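Lmo1076 protein (Listeria monocytogenes serovar 1/2a, PDB 5JQC) is a putative secreted autolysin that may act as an amidase in cell-wall degradation, and this part of it consists of three GW-type, SH3-like modules. Local coordinates at residues Y223-A234 against Y242-W253. Numbering follows the deposited sequence.
Sequences YNNKKVKVIKQA and YQFQVNGKTVGW
Phe244 turns its ring edge toward the face of Tyr223, a T-shaped pair with planes at 79° and Phe244 CE2 over the centre of the tyrosine ring, 4.3 Å from Tyr223 CD2. Tyrosine offers phenylalanine a flat apolar face, and its hydroxyl end suits a partly exposed site. The ring slides past Val251, whose CG1 lies 3.2 Å from Tyr223 OH, while Val202 touches both residues. Val228 CG1 reaches Val246 CG1 at 3.6 Å.

Val230 swings CG1 anti to its backbone N (chi1 -176°), bringing that methyl to 3.5 Å from Tyr242 CB. Gln233 shares this mostly apolar face: its CB packs 3.7 Å from Tyr242 CE1, and its amide reaches Ser186. Trp190 of strand 184-194 meets the Tyr242 ring edge-to-face.

The other face carries long amphiphilic chains. At a classic beta bulge Ile231 N donates to Gln243 O and Gln243 N to Lys232 O, so one glutamine spans two residues. Lys232, bent at its last two torsions (chi3 -108°), hydrogen-bonds through NZ to OE1 of the extended Gln243 at 3.0 Å, in the amide plane on a lone pair. Gln243 CB sits over the Trp253 indole, which Lys232 CB and the small Ala234 also meet. Ile231 crosses Gln245 at about a right angle, its CG2 against the amide. Lys229 runs beside Gln245 but takes its ammonium on to Asn189 and Asn191.

Backbone bonds, such as Lys229 N to Gln245 O at 3.0 Å, join these antiparallel strands of the third GW module. Lys232 NZ thus helps fix the rotation of the Gln243 amide and probably polarises its C=O, while both aliphatic stems pack against the indole.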
loop_
_atom_site.group_PDB
_atom_site.type_symbol
_atom_site.label_atom_id
_atom_site.label_comp_id
_atom_site.label_asym_id
_atom_site.label_seq_id
_atom_site.Cartn_x
_atom_site.Cartn_y
_atom_site.Cartn_z
ATOM N N TYR A 223 -24.140 -27.764 -22.199
ATOM C CA TYR A 223 -25.028 -28.424 -21.250
ATOM C C TYR A 223 -26.475 -27.953 -21.367
ATOM O O TYR A 223 -27.225 -28.017 -20.387
ATOM C CB TYR A 223 -24.531 -28.210 -19.819
ATOM C CG TYR A 223 -23.082 -28.576 -19.584
ATOM C CD1 TYR A 223 -22.084 -27.618 -19.693
ATOM C CD2 TYR A 223 -22.714 -29.876 -19.246
ATOM C CE1 TYR A 223 -20.763 -27.938 -19.483
ATOM C CE2 TYR A 223 -21.391 -30.209 -19.032
ATOM C CZ TYR A 223 -20.419 -29.232 -19.153
ATOM O OH TYR A 223 -19.097 -29.549 -18.948
ATOM N N ASN A 224 -26.892 -27.490 -22.539
ATOM C CA ASN A 224 -28.229 -26.928 -22.669
ATOM C C ASN A 224 -29.296 -28.015 -22.699
ATOM O O ASN A 224 -29.074 -29.125 -23.195
ATOM C CB ASN A 224 -28.334 -26.067 -23.921
ATOM C CG ASN A 224 -27.779 -24.685 -23.705
ATOM O OD1 ASN A 224 -27.872 -24.133 -22.606
ATOM N ND2 ASN A 224 -27.191 -24.115 -24.748
ATOM N N ASN A 225 -30.469 -27.665 -22.163
ATOM C CA ASN A 225 -31.593 -28.591 -22.024
ATOM C C ASN A 225 -31.160 -29.877 -21.315
ATOM O O ASN A 225 -31.567 -30.986 -21.672
ATOM C CB ASN A 225 -32.230 -28.884 -23.387
ATOM C CG ASN A 225 -33.630 -29.488 -23.267
ATOM O OD1 ASN A 225 -34.317 -29.326 -22.249
ATOM N ND2 ASN A 225 -34.055 -30.193 -24.312
ATOM N N LYS A 226 -30.323 -29.722 -20.291
ATOM C CA LYS A 226 -29.764 -30.835 -19.537
ATOM C C LYS A 226 -30.127 -30.660 -18.071
ATOM O O LYS A 226 -29.999 -29.557 -17.527
ATOM C CB LYS A 226 -28.242 -30.895 -19.707
ATOM C CG LYS A 226 -27.679 -32.288 -19.852
ATOM C CD LYS A 226 -28.195 -32.949 -21.113
ATOM C CE LYS A 226 -27.684 -34.373 -21.225
ATOM N NZ LYS A 226 -28.152 -35.027 -22.478
ATOM N N LYS A 227 -30.589 -31.737 -17.435
ATOM C CA LYS A 227 -30.922 -31.693 -16.014
ATOM C C LYS A 227 -29.667 -31.955 -15.186
ATOM O O LYS A 227 -28.931 -32.914 -15.443
ATOM C CB LYS A 227 -32.013 -32.712 -15.681
ATOM N N VAL A 228 -29.410 -31.088 -14.205
ATOM C CA VAL A 228 -28.174 -31.172 -13.433
ATOM C C VAL A 228 -28.474 -31.211 -11.942
ATOM O O VAL A 228 -29.623 -31.048 -11.511
ATOM C CB VAL A 228 -27.227 -29.998 -13.746
ATOM C CG1 VAL A 228 -26.897 -29.944 -15.233
ATOM C CG2 VAL A 228 -27.841 -28.685 -13.270
ATOM N N LYS A 229 -27.423 -31.399 -11.149
ATOM C CA LYS A 229 -27.507 -31.399 -9.695
ATOM C C LYS A 229 -26.619 -30.287 -9.145
ATOM O O LYS A 229 -25.390 -30.366 -9.249
ATOM C CB LYS A 229 -27.084 -32.749 -9.140
ATOM C CG LYS A 229 -27.475 -32.938 -7.724
ATOM C CD LYS A 229 -27.411 -34.398 -7.400
ATOM C CE LYS A 229 -28.262 -34.691 -6.204
ATOM N NZ LYS A 229 -29.588 -34.022 -6.354
ATOM N N VAL A 230 -27.234 -29.266 -8.552
ATOM C CA VAL A 230 -26.497 -28.178 -7.914
ATOM C C VAL A 230 -26.157 -28.588 -6.483
ATOM O O VAL A 230 -27.053 -28.733 -5.643
ATOM C CB VAL A 230 -27.314 -26.879 -7.934
ATOM C CG1 VAL A 230 -26.501 -25.733 -7.350
ATOM C CG2 VAL A 230 -27.767 -26.555 -9.350
ATOM N N ILE A 231 -24.859 -28.770 -6.202
ATOM C CA ILE A 231 -24.414 -29.202 -4.875
ATOM C C ILE A 231 -23.891 -28.064 -3.992
ATOM O O ILE A 231 -23.871 -28.217 -2.763
ATOM C CB ILE A 231 -23.342 -30.310 -4.976
ATOM C CG1 ILE A 231 -22.079 -29.787 -5.667
ATOM C CG2 ILE A 231 -23.894 -31.536 -5.705
ATOM C CD1 ILE A 231 -20.988 -30.826 -5.876
ATOM N N LYS A 232 -23.461 -26.939 -4.569
ATOM C CA LYS A 232 -22.981 -25.815 -3.772
ATOM C C LYS A 232 -23.422 -24.509 -4.407
ATOM O O LYS A 232 -23.579 -24.422 -5.627
ATOM C CB LYS A 232 -21.449 -25.792 -3.639
ATOM C CG LYS A 232 -20.853 -26.942 -2.839
ATOM C CD LYS A 232 -19.563 -26.518 -2.136
ATOM C CE LYS A 232 -18.318 -27.137 -2.763
ATOM N NZ LYS A 232 -18.425 -28.624 -2.828
ATOM N N GLN A 233 -23.589 -23.488 -3.574
ATOM C CA GLN A 233 -23.771 -22.125 -4.050
ATOM C C GLN A 233 -22.790 -21.198 -3.344
ATOM O O GLN A 233 -22.433 -21.397 -2.174
ATOM C CB GLN A 233 -25.199 -21.621 -3.834
ATOM C CG GLN A 233 -25.483 -21.188 -2.414
ATOM C CD GLN A 233 -26.877 -20.633 -2.248
ATOM O OE1 GLN A 233 -27.524 -20.232 -3.223
ATOM N NE2 GLN A 233 -27.353 -20.613 -1.013
ATOM N N ALA A 234 -22.353 -20.174 -4.079
ATOM C CA ALA A 234 -21.386 -19.204 -3.586
ATOM C C ALA A 234 -21.743 -17.822 -4.123
ATOM O O ALA A 234 -22.204 -17.683 -5.262
ATOM C CB ALA A 234 -19.957 -19.585 -3.997
ATOM N N TYR A 242 -23.230 -21.485 -9.046
ATOM C CA TYR A 242 -23.678 -22.812 -8.643
ATOM C C TYR A 242 -22.623 -23.824 -9.056
ATOM O O TYR A 242 -22.146 -23.788 -10.190
ATOM C CB TYR A 242 -25.023 -23.164 -9.288
ATOM C CG TYR A 242 -26.183 -22.406 -8.709
ATOM C CD1 TYR A 242 -26.034 -21.704 -7.530
ATOM C CD2 TYR A 242 -27.426 -22.398 -9.330
ATOM C CE1 TYR A 242 -27.078 -21.012 -6.973
ATOM C CE2 TYR A 242 -28.488 -21.697 -8.778
ATOM C CZ TYR A 242 -28.302 -21.006 -7.596
ATOM O OH TYR A 242 -29.333 -20.303 -7.008
ATOM N N GLN A 243 -22.255 -24.719 -8.145
ATOM C CA GLN A 243 -21.439 -25.867 -8.514
ATOM C C GLN A 243 -22.401 -26.992 -8.875
ATOM O O GLN A 243 -23.307 -27.299 -8.096
ATOM C CB GLN A 243 -20.491 -26.273 -7.384
ATOM C CG GLN A 243 -19.343 -27.177 -7.866
ATOM C CD GLN A 243 -18.479 -27.707 -6.730
ATOM O OE1 GLN A 243 -18.988 -28.069 -5.672
ATOM N NE2 GLN A 243 -17.172 -27.760 -6.944
ATOM N N PHE A 244 -22.250 -27.566 -10.069
ATOM C CA PHE A 244 -23.245 -28.510 -10.553
ATOM C C PHE A 244 -22.594 -29.817 -10.997
ATOM O O PHE A 244 -21.374 -29.912 -11.181
ATOM C CB PHE A 244 -24.098 -27.900 -11.681
ATOM C CG PHE A 244 -23.351 -27.648 -12.973
ATOM C CD1 PHE A 244 -22.676 -26.453 -13.179
ATOM C CD2 PHE A 244 -23.360 -28.590 -13.999
ATOM C CE1 PHE A 244 -21.994 -26.214 -14.370
ATOM C CE2 PHE A 244 -22.686 -28.355 -15.197
ATOM C CZ PHE A 244 -22.002 -27.165 -15.381
ATOM N N GLN A 245 -23.446 -30.835 -11.154
ATOM C CA GLN A 245 -23.030 -32.187 -11.511
ATOM C C GLN A 245 -23.885 -32.730 -12.648
ATOM O O GLN A 245 -25.106 -32.543 -12.673
ATOM C CB GLN A 245 -23.148 -33.144 -10.322
ATOM C CG GLN A 245 -22.177 -32.900 -9.201
ATOM C CD GLN A 245 -22.332 -33.934 -8.105
ATOM O OE1 GLN A 245 -23.429 -34.459 -7.878
ATOM N NE2 GLN A 245 -21.233 -34.245 -7.426
ATOM N N VAL A 246 -23.233 -33.402 -13.586
ATOM C CA VAL A 246 -23.908 -34.239 -14.568
ATOM C C VAL A 246 -23.291 -35.626 -14.469
ATOM O O VAL A 246 -22.096 -35.759 -14.177
ATOM C CB VAL A 246 -23.801 -33.679 -16.003
ATOM C CG1 VAL A 246 -24.241 -32.222 -16.036
ATOM C CG2 VAL A 246 -22.387 -33.839 -16.559
ATOM N N ASN A 247 -24.111 -36.659 -14.679
ATOM C CA ASN A 247 -23.692 -38.053 -14.489
ATOM C C ASN A 247 -23.080 -38.265 -13.106
ATOM O O ASN A 247 -22.159 -39.076 -12.943
ATOM C CB ASN A 247 -22.709 -38.514 -15.579
ATOM C CG ASN A 247 -23.258 -38.337 -16.991
ATOM O OD1 ASN A 247 -24.473 -38.280 -17.200
ATOM N ND2 ASN A 247 -22.356 -38.252 -17.971
ATOM N N GLY A 248 -23.564 -37.510 -12.113
ATOM C CA GLY A 248 -23.076 -37.622 -10.756
ATOM C C GLY A 248 -21.654 -37.158 -10.520
ATOM O O GLY A 248 -21.138 -37.352 -9.416
ATOM N N LYS A 249 -20.993 -36.560 -11.511
ATOM C CA LYS A 249 -19.646 -36.037 -11.323
ATOM C C LYS A 249 -19.662 -34.518 -11.445
ATOM O O LYS A 249 -20.399 -33.952 -12.262
ATOM C CB LYS A 249 -18.646 -36.661 -12.318
ATOM C CG LYS A 249 -19.012 -36.543 -13.791
ATOM C CD LYS A 249 -17.869 -37.025 -14.700
ATOM C CE LYS A 249 -17.808 -38.546 -14.805
ATOM N NZ LYS A 249 -18.914 -39.092 -15.642
ATOM N N THR A 250 -18.860 -33.867 -10.603
ATOM C CA THR A 250 -18.809 -32.413 -10.572
ATOM C C THR A 250 -18.220 -31.870 -11.862
ATOM O O THR A 250 -17.104 -32.230 -12.251
ATOM C CB THR A 250 -17.975 -31.926 -9.392
ATOM O OG1 THR A 250 -18.624 -32.289 -8.166
ATOM C CG2 THR A 250 -17.798 -30.404 -9.458
ATOM N N VAL A 251 -18.972 -30.992 -12.517
ATOM C CA VAL A 251 -18.503 -30.312 -13.717
ATOM C C VAL A 251 -17.653 -29.106 -13.329
ATOM O O VAL A 251 -16.454 -29.040 -13.629
ATOM C CB VAL A 251 -19.704 -29.904 -14.584
ATOM C CG1 VAL A 251 -19.253 -29.165 -15.816
ATOM C CG2 VAL A 251 -20.524 -31.140 -14.948
ATOM N N GLY A 252 -18.274 -28.153 -12.644
ATOM C CA GLY A 252 -17.611 -26.909 -12.302
ATOM C C GLY A 252 -18.626 -25.924 -11.756
ATOM O O GLY A 252 -19.714 -26.317 -11.326
ATOM N N TRP A 253 -18.264 -24.643 -11.784
ATOM C CA TRP A 253 -19.126 -23.578 -11.280
ATOM C C TRP A 253 -19.695 -22.756 -12.433
ATOM O O TRP A 253 -19.022 -22.520 -13.440
ATOM C CB TRP A 253 -18.360 -22.654 -10.336
ATOM C CG TRP A 253 -17.886 -23.264 -9.041
ATOM C CD1 TRP A 253 -16.744 -23.995 -8.843
ATOM C CD2 TRP A 253 -18.507 -23.127 -7.750
ATOM N NE1 TRP A 253 -16.634 -24.342 -7.509
ATOM C CE2 TRP A 253 -17.702 -23.818 -6.820
ATOM C CE3 TRP A 253 -19.674 -22.499 -7.295
ATOM C CZ2 TRP A 253 -18.039 -23.909 -5.456
ATOM C CZ3 TRP A 253 -20.001 -22.588 -5.945
ATOM C CH2 TRP A 253 -19.183 -23.277 -5.043
#